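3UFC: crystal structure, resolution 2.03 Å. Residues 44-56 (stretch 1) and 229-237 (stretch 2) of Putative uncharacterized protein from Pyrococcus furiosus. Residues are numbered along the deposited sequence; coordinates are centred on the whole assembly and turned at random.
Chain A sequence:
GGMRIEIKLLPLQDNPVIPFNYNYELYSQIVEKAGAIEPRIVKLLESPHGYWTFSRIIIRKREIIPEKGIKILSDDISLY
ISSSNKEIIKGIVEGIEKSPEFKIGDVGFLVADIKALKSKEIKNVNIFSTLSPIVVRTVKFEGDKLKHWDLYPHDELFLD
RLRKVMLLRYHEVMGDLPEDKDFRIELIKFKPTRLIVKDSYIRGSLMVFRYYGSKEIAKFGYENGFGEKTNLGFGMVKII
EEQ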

ATOM      1  N   LEU A  44      -8.253  -2.855  13.493  1.00 33.96           N
ATOM      2  CA  LEU A  44      -6.871  -2.944  13.028  1.00 31.98           C
ATOM      3  C   LEU A  44      -6.778  -2.471  11.583  1.00 29.91           C
ATOM      4  O   LEU A  44      -5.839  -1.774  11.195  1.00 28.87           O
ATOM      5  N   LEU A  45      -7.763  -2.866  10.788  1.00 28.75           N
ATOM      6  CA  LEU A  45      -7.810  -2.497   9.382  1.00 28.33           C
ATOM      7  C   LEU A  45      -7.941  -0.997   9.157  1.00 27.61           C
ATOM      8  O   LEU A  45      -7.355  -0.460   8.216  1.00 25.11           O
ATOM      9  N   GLU A  46      -8.698  -0.326  10.024  1.00 27.92           N
ATOM     10  CA  GLU A  46      -8.935   1.112   9.891  1.00 29.54           C
ATOM     11  C   GLU A  46      -7.949   2.006  10.639  1.00 30.22           C
ATOM     12  O   GLU A  46      -7.968   3.227  10.476  1.00 30.72           O
ATOM     13  N   SER A  47      -7.088   1.409  11.452  1.00 28.87           N
ATOM     14  CA  SER A  47      -6.120   2.189  12.216  1.00 29.08           C
ATOM     15  C   SER A  47      -5.116   2.916  11.333  1.00 29.43           C
ATOM     16  O   SER A  47      -4.540   2.328  10.417  1.00 29.52           O
ATOM     17  N   PRO A  48      -4.891   4.213  11.602  1.00 29.34           N
ATOM     18  CA  PRO A  48      -3.938   4.996  10.811  1.00 29.09           C
ATOM     19  C   PRO A  48      -2.481   4.565  11.012  1.00 28.99           C
ATOM     20  O   PRO A  48      -1.592   5.061  10.327  1.00 29.97           O
ATOM     21  N   HIS A  49      -2.226   3.647  11.944  1.00 27.61           N
ATOM     22  CA  HIS A  49      -0.853   3.192  12.166  1.00 28.54           C
ATOM     23  C   HIS A  49      -0.404   2.170  11.118  1.00 27.18           C
ATOM     24  O   HIS A  49       0.752   1.749  11.099  1.00 25.63           O
ATOM     25  N   GLY A  50      -1.332   1.778  10.253  1.00 25.11           N
ATOM     26  CA  GLY A  50      -1.014   0.848   9.186  1.00 25.63           C
ATOM     27  C   GLY A  50      -0.646  -0.562   9.590  1.00 25.44           C
ATOM     28  O   GLY A  50       0.529  -0.925   9.563  1.00 24.70           O
ATOM     29  N   TYR A  51      -1.649  -1.355   9.955  1.00 24.87           N
ATOM     30  CA  TYR A  51      -1.428  -2.744  10.343  1.00 24.97           C
ATOM     31  C   TYR A  51      -1.329  -3.621   9.104  1.00 24.19           C
ATOM     32  O   TYR A  51      -1.118  -4.829   9.203  1.00 25.11           O
ATOM     33  N   TRP A  52      -1.485  -3.006   7.936  1.00 22.85           N
ATOM     34  CA  TRP A  52      -1.409  -3.733   6.673  1.00 21.27           C
ATOM     35  C   TRP A  52      -1.264  -2.734   5.539  1.00 22.92           C
ATOM     36  O   TRP A  52      -1.290  -1.519   5.763  1.00 24.32           O
ATOM     37  N   THR A  53      -1.119  -3.245   4.323  1.00 21.48           N
ATOM     38  CA  THR A  53      -0.992  -2.395   3.150  1.00 21.80           C
ATOM     39  C   THR A  53      -1.510  -3.135   1.927  1.00 22.35           C
ATOM     40  O   THR A  53      -1.725  -4.347   1.972  1.00 21.54           O
ATOM     41  N   PHE A  54      -1.749  -2.395   0.852  1.00 21.87           N
ATOM     42  CA  PHE A  54      -2.154  -3.011  -0.398  1.00 22.01           C
ATOM     43  C   PHE A  54      -1.655  -2.160  -1.549  1.00 22.46           C
ATOM     44  O   PHE A  54      -1.391  -0.966  -1.392  1.00 21.94           O
ATOM     45  N   SER A  55      -1.481  -2.797  -2.698  1.00 22.43           N
ATOM     46  CA  SER A  55      -0.970  -2.131  -3.883  1.00 21.96           C
ATOM     47  C   SER A  55      -2.054  -1.428  -4.680  1.00 21.75           C
ATOM     48  O   SER A  55      -3.238  -1.477  -4.350  1.00 20.78           O
ATOM     49  N   ARG A  56      -1.618  -0.762  -5.737  1.00 20.37           N
ATOM     50  CA  ARG A  56      -2.541  -0.126  -6.650  1.00 23.42           C
ATOM     51  C   ARG A  56      -2.948  -1.316  -7.530  1.00 25.31           C
ATOM     52  O   ARG A  56      -2.287  -2.362  -7.514  1.00 22.16           O
ATOM     53  N   LYS A 229      -0.304   6.146   5.773  1.00 20.53           N
ATOM     54  CA  LYS A 229      -1.534   5.819   5.049  1.00 21.63           C
ATOM     55  C   LYS A 229      -1.480   4.457   4.365  1.00 20.33           C
ATOM     56  O   LYS A 229      -2.203   4.227   3.394  1.00 20.22           O
ATOM     57  N   THR A 230      -0.650   3.547   4.865  1.00 20.34           N
ATOM     58  CA  THR A 230      -0.525   2.248   4.210  1.00 20.57           C
ATOM     59  C   THR A 230      -1.830   1.460   4.100  1.00 21.16           C
ATOM     60  O   THR A 230      -2.064   0.790   3.090  1.00 21.57           O
ATOM     61  N   ASN A 231      -2.682   1.553   5.117  1.00 20.55           N
ATOM     62  CA  ASN A 231      -3.953   0.831   5.113  1.00 23.22           C
ATOM     63  C   ASN A 231      -4.921   1.358   4.055  1.00 24.22           C
ATOM     64  O   ASN A 231      -5.915   0.703   3.732  1.00 22.16           O
ATOM     65  N   LEU A 232      -4.622   2.534   3.504  1.00 23.58           N
ATOM     66  CA  LEU A 232      -5.467   3.115   2.466  1.00 24.08           C
ATOM     67  C   LEU A 232      -4.941   2.720   1.090  1.00 23.31           C
ATOM     68  O   LEU A 232      -5.421   3.209   0.064  1.00 23.65           O
ATOM     69  N   GLY A 233      -3.942   1.841   1.075  1.00 22.20           N
ATOM     70  CA  GLY A 233      -3.382   1.376  -0.183  1.00 19.91           C
ATOM     71  C   GLY A 233      -2.109   2.072  -0.621  1.00 20.70           C
ATOM     72  O   GLY A 233      -1.925   2.341  -1.813  1.00 18.06           O
ATOM     73  N   PHE A 234      -1.220   2.345   0.333  1.00 18.46           N
ATOM     74  CA  PHE A 234       0.036   3.023   0.043  1.00 18.47           C
ATOM     75  C   PHE A 234       1.262   2.366   0.655  1.00 17.48           C
ATOM     76  O   PHE A 234       1.163   1.610   1.620  1.00 17.59           O
ATOM     77  N   GLY A 235       2.419   2.672   0.076  1.00 17.91           N
ATOM     78  CA  GLY A 235       3.685   2.186   0.600  1.00 19.21           C
ATOM     79  C   GLY A 235       4.053   0.727   0.448  1.00 18.67           C
ATOM     80  O   GLY A 235       5.043   0.285   1.030  1.00 20.22           O
ATOM     81  N   MET A 236       3.285  -0.031  -0.323  1.00 19.56           N
ATOM     82  CA  MET A 236       3.615  -1.439  -0.485  1.00 18.83           C
ATOM     83  C   MET A 236       4.783  -1.573  -1.444  1.00 19.54           C
ATOM     84  O   MET A 236       4.838  -0.885  -2.458  1.00 16.74           O
ATOM     85  N   VAL A 237       5.721  -2.454  -1.113  1.00 18.97           N
ATOM     86  CA  VAL A 237       6.882  -2.665  -1.964  1.00 20.34           C
ATOM     87  C   VAL A 237       7.145  -4.147  -2.200  1.00 21.43           C
ATOM     88  O   VAL A 237       6.617  -5.009  -1.501  1.00 23.68           O
TER

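Leu 45 O accepts a hydrogen bond from Asn 231 ND2 (3.3 Å) and another from Trp 52 NE1 (2.9 Å), so a single carbonyl ties both side chains together. Asn 231 (chi1 p) also reaches a water, which accepts from its ND2 (3.1 Å) and donates to Glu 46 O (3.0 Å). A second water joins Pro 48 O (2.7 Å) to Lys 229 N (2.8 Å). At Gly 50, CA lies 3.2 Å from Thr 230 OG1, and a CB would clash with that hydroxyl.

Trp 52 (p) starts sideways, yet its indole swings nearer and offers one face to Asn 231 CA. Its carbonyl O accepts from Thr 230 OG1 (3.0 Å), whose side chain, also p, points toward stretch 1. Thr 53 (t) donates from OG1 to Phe 234 O (2.9 Å), while its CA approaches Thr 230 O (3.4 Å).

Although the CB of Phe 54 (p) points away, the ring folds back against stretch 2. Gly 233 CA sits over its face, 3.2 Å from the ring centroid, where a CB would strike CE2. Finally, all-t Met 236 extends its SD to within 3.6 Å of Ser 55 N, and a third water donates to Gly 233 O (2.7 Å) and, weakly, to Ser 55 O (3.0 Å).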

ATOM      1  CB  LEU A  44      -6.363  -4.384  13.122  1.00 31.30           C
ATOM      2  CG  LEU A  44      -6.462  -5.069  14.484  1.00 32.81           C
ATOM      3  CD1 LEU A  44      -5.746  -6.417  14.418  1.00 33.15           C
ATOM      4  CD2 LEU A  44      -5.838  -4.184  15.561  1.00 33.13           C
ATOM      5  CB  LEU A  45      -8.978  -3.213   8.700  1.00 27.90           C
ATOM      6  CG  LEU A  45      -8.731  -4.473   7.864  1.00 29.94           C
ATOM      7  CD1 LEU A  45      -7.550  -5.260   8.379  1.00 28.37           C
ATOM      8  CD2 LEU A  45     -10.010  -5.310   7.865  1.00 30.27           C
ATOM      9  CB  GLU A  46     -10.360   1.452  10.351  1.00 32.05           C
ATOM     10  CG  GLU A  46     -11.454   0.635   9.673  1.00 35.78           C
ATOM     11  CD  GLU A  46     -12.854   1.157   9.972  1.00 39.47           C
ATOM     12  OE1 GLU A  46     -13.135   1.470  11.148  1.00 39.09           O
ATOM     13  OE2 GLU A  46     -13.673   1.248   9.029  1.00 40.04           O
ATOM     14  CB  SER A  47      -5.366   1.288  13.192  1.00 27.78           C
ATOM     15  OG  SER A  47      -4.222   1.953  13.705  1.00 27.36           O
ATOM     16  CB  PRO A  48      -4.195   6.430  11.282  1.00 31.07           C
ATOM     17  CG  PRO A  48      -4.588   6.235  12.723  1.00 30.59           C
ATOM     18  CD  PRO A  48      -5.538   5.052  12.628  1.00 28.76           C
ATOM     19  CB  HIS A  49      -0.693   2.608  13.566  1.00 32.05           C
ATOM     20  CG  HIS A  49      -0.943   3.598  14.658  1.00 37.18           C
ATOM     21  ND1 HIS A  49      -2.157   3.708  15.300  1.00 40.82           N
ATOM     22  CD2 HIS A  49      -0.140   4.540  15.207  1.00 39.62           C
ATOM     23  CE1 HIS A  49      -2.093   4.676  16.197  1.00 40.31           C
ATOM     24  NE2 HIS A  49      -0.880   5.197  16.161  1.00 40.54           N
ATOM     25  CB  TYR A  51      -2.573  -3.256  11.222  1.00 24.08           C
ATOM     26  CG  TYR A  51      -2.508  -2.793  12.659  1.00 26.36           C
ATOM     27  CD1 TYR A  51      -2.831  -1.481  13.013  1.00 27.84           C
ATOM     28  CD2 TYR A  51      -2.127  -3.672  13.667  1.00 27.25           C
ATOM     29  CE1 TYR A  51      -2.774  -1.062  14.349  1.00 29.35           C
ATOM     30  CE2 TYR A  51      -2.065  -3.266  14.994  1.00 29.97           C
ATOM     31  CZ  TYR A  51      -2.390  -1.965  15.329  1.00 28.62           C
ATOM     32  OH  TYR A  51      -2.329  -1.584  16.646  1.00 31.76           O
ATOM     33  CB  TRP A  52      -2.681  -4.567   6.456  1.00 19.39           C
ATOM     34  CG  TRP A  52      -3.935  -3.733   6.307  1.00 21.15           C
ATOM     35  CD1 TRP A  52      -4.445  -2.849   7.218  1.00 22.66           C
ATOM     36  CD2 TRP A  52      -4.832  -3.714   5.185  1.00 20.84           C
ATOM     37  NE1 TRP A  52      -5.605  -2.281   6.732  1.00 22.33           N
ATOM     38  CE2 TRP A  52      -5.865  -2.795   5.489  1.00 22.37           C
ATOM     39  CE3 TRP A  52      -4.863  -4.384   3.952  1.00 20.78           C
ATOM     40  CZ2 TRP A  52      -6.919  -2.529   4.603  1.00 20.84           C
ATOM     41  CZ3 TRP A  52      -5.913  -4.118   3.070  1.00 20.63           C
ATOM     42  CH2 TRP A  52      -6.926  -3.197   3.405  1.00 20.47           C
ATOM     43  CB  THR A  53       0.490  -2.012   2.886  1.00 20.51           C
ATOM     44  OG1 THR A  53       0.570  -1.193   1.717  1.00 20.85           O
ATOM     45  CG2 THR A  53       1.344  -3.255   2.653  1.00 19.95           C
ATOM     46  CB  PHE A  54      -3.674  -3.288  -0.479  1.00 20.57           C
ATOM     47  CG  PHE A  54      -4.562  -2.063  -0.501  1.00 22.64           C
ATOM     48  CD1 PHE A  54      -5.087  -1.545   0.680  1.00 22.72           C
ATOM     49  CD2 PHE A  54      -4.972  -1.508  -1.713  1.00 22.49           C
ATOM     50  CE1 PHE A  54      -6.020  -0.493   0.657  1.00 22.83           C
ATOM     51  CE2 PHE A  54      -5.903  -0.457  -1.752  1.00 22.18           C
ATOM     52  CZ  PHE A  54      -6.428   0.048  -0.563  1.00 23.10           C
ATOM     53  CB  SER A  55      -0.324  -3.156  -4.807  1.00 25.10           C
ATOM     54  OG  SER A  55      -1.334  -3.945  -5.434  1.00 24.90           O
ATOM     55  CB  ARG A  56      -1.816   0.940  -7.475  1.00 24.80           C
ATOM     56  CG  ARG A  56      -1.529   2.239  -6.706  1.00 23.71           C
ATOM     57  CD  ARG A  56      -2.766   3.129  -6.645  1.00 23.31           C
ATOM     58  NE  ARG A  56      -3.081   3.671  -7.962  1.00 23.86           N
ATOM     59  CZ  ARG A  56      -4.212   4.293  -8.276  1.00 20.82           C
ATOM     60  NH1 ARG A  56      -5.157   4.465  -7.362  1.00 23.80           N
ATOM     61  NH2 ARG A  56      -4.405   4.725  -9.514  1.00 21.46           N
ATOM     62  CB  LYS A 229      -1.799   6.884   3.980  1.00 23.79           C
ATOM     63  CG  LYS A 229      -1.837   8.320   4.490  1.00 29.17           C
ATOM     64  CD  LYS A 229      -2.995   8.529   5.453  1.00 33.62           C
ATOM     65  CE  LYS A 229      -3.175  10.005   5.788  1.00 38.90           C
ATOM     66  NZ  LYS A 229      -4.379  10.231   6.638  1.00 41.54           N
ATOM     67  CB  THR A 230       0.567   1.367   4.890  1.00 20.05           C
ATOM     68  OG1 THR A 230       0.182   1.044   6.234  1.00 17.58           O
ATOM     69  CG2 THR A 230       1.902   2.119   4.909  1.00 18.10           C
ATOM     70  CB  ASN A 231      -4.604   0.892   6.498  1.00 23.97           C
ATOM     71  CG  ASN A 231      -4.964   2.299   6.913  1.00 27.23           C
ATOM     72  OD1 ASN A 231      -4.153   3.215   6.805  1.00 26.36           O
ATOM     73  ND2 ASN A 231      -6.189   2.478   7.406  1.00 26.85           N
ATOM     74  CB  LEU A 232      -5.504   4.643   2.587  1.00 25.22           C
ATOM     75  CG  LEU A 232      -6.054   5.201   3.902  1.00 28.24           C
ATOM     76  CD1 LEU A 232      -6.046   6.725   3.838  1.00 29.76           C
ATOM     77  CD2 LEU A 232      -7.468   4.678   4.143  1.00 27.13           C
ATOM     78  CB  PHE A 234      -0.011   4.471   0.555  1.00 20.11           C
ATOM     79  CG  PHE A 234      -0.978   5.342  -0.185  1.00 20.52           C
ATOM     80  CD1 PHE A 234      -2.308   5.436   0.223  1.00 22.36           C
ATOM     81  CD2 PHE A 234      -0.566   6.047  -1.311  1.00 20.23           C
ATOM     82  CE1 PHE A 234      -3.222   6.224  -0.490  1.00 21.50           C
ATOM     83  CE2 PHE A 234      -1.469   6.837  -2.031  1.00 22.61           C
ATOM     84  CZ  PHE A 234      -2.799   6.923  -1.617  1.00 22.74           C
ATOM     85  CB  MET A 236       2.419  -2.231  -1.015  1.00 18.74           C
ATOM     86  CG  MET A 236       2.667  -3.737  -0.975  1.00 21.50           C
ATOM     87  SD  MET A 236       1.233  -4.726  -1.426  1.00 20.95           S
ATOM     88  CE  MET A 236       1.967  -6.426  -1.258  1.00 16.09           C
ATOM     89  CB  VAL A 237       8.168  -2.075  -1.331  1.00 19.35           C
ATOM     90  CG1 VAL A 237       8.058  -0.564  -1.198  1.00 19.70           C
ATOM     91  CG2 VAL A 237       8.406  -2.704   0.026  1.00 20.23           C
TER
HETATM   92  O   HOH W   1      -7.610   5.089   8.202  1.00 50.70           O
HETATM   93  O   HOH W   2      -1.335   6.751   8.294  1.00 35.84           O
HETATM   94  O   HOH W   3      -3.368   1.462  -3.856  1.00 29.24           O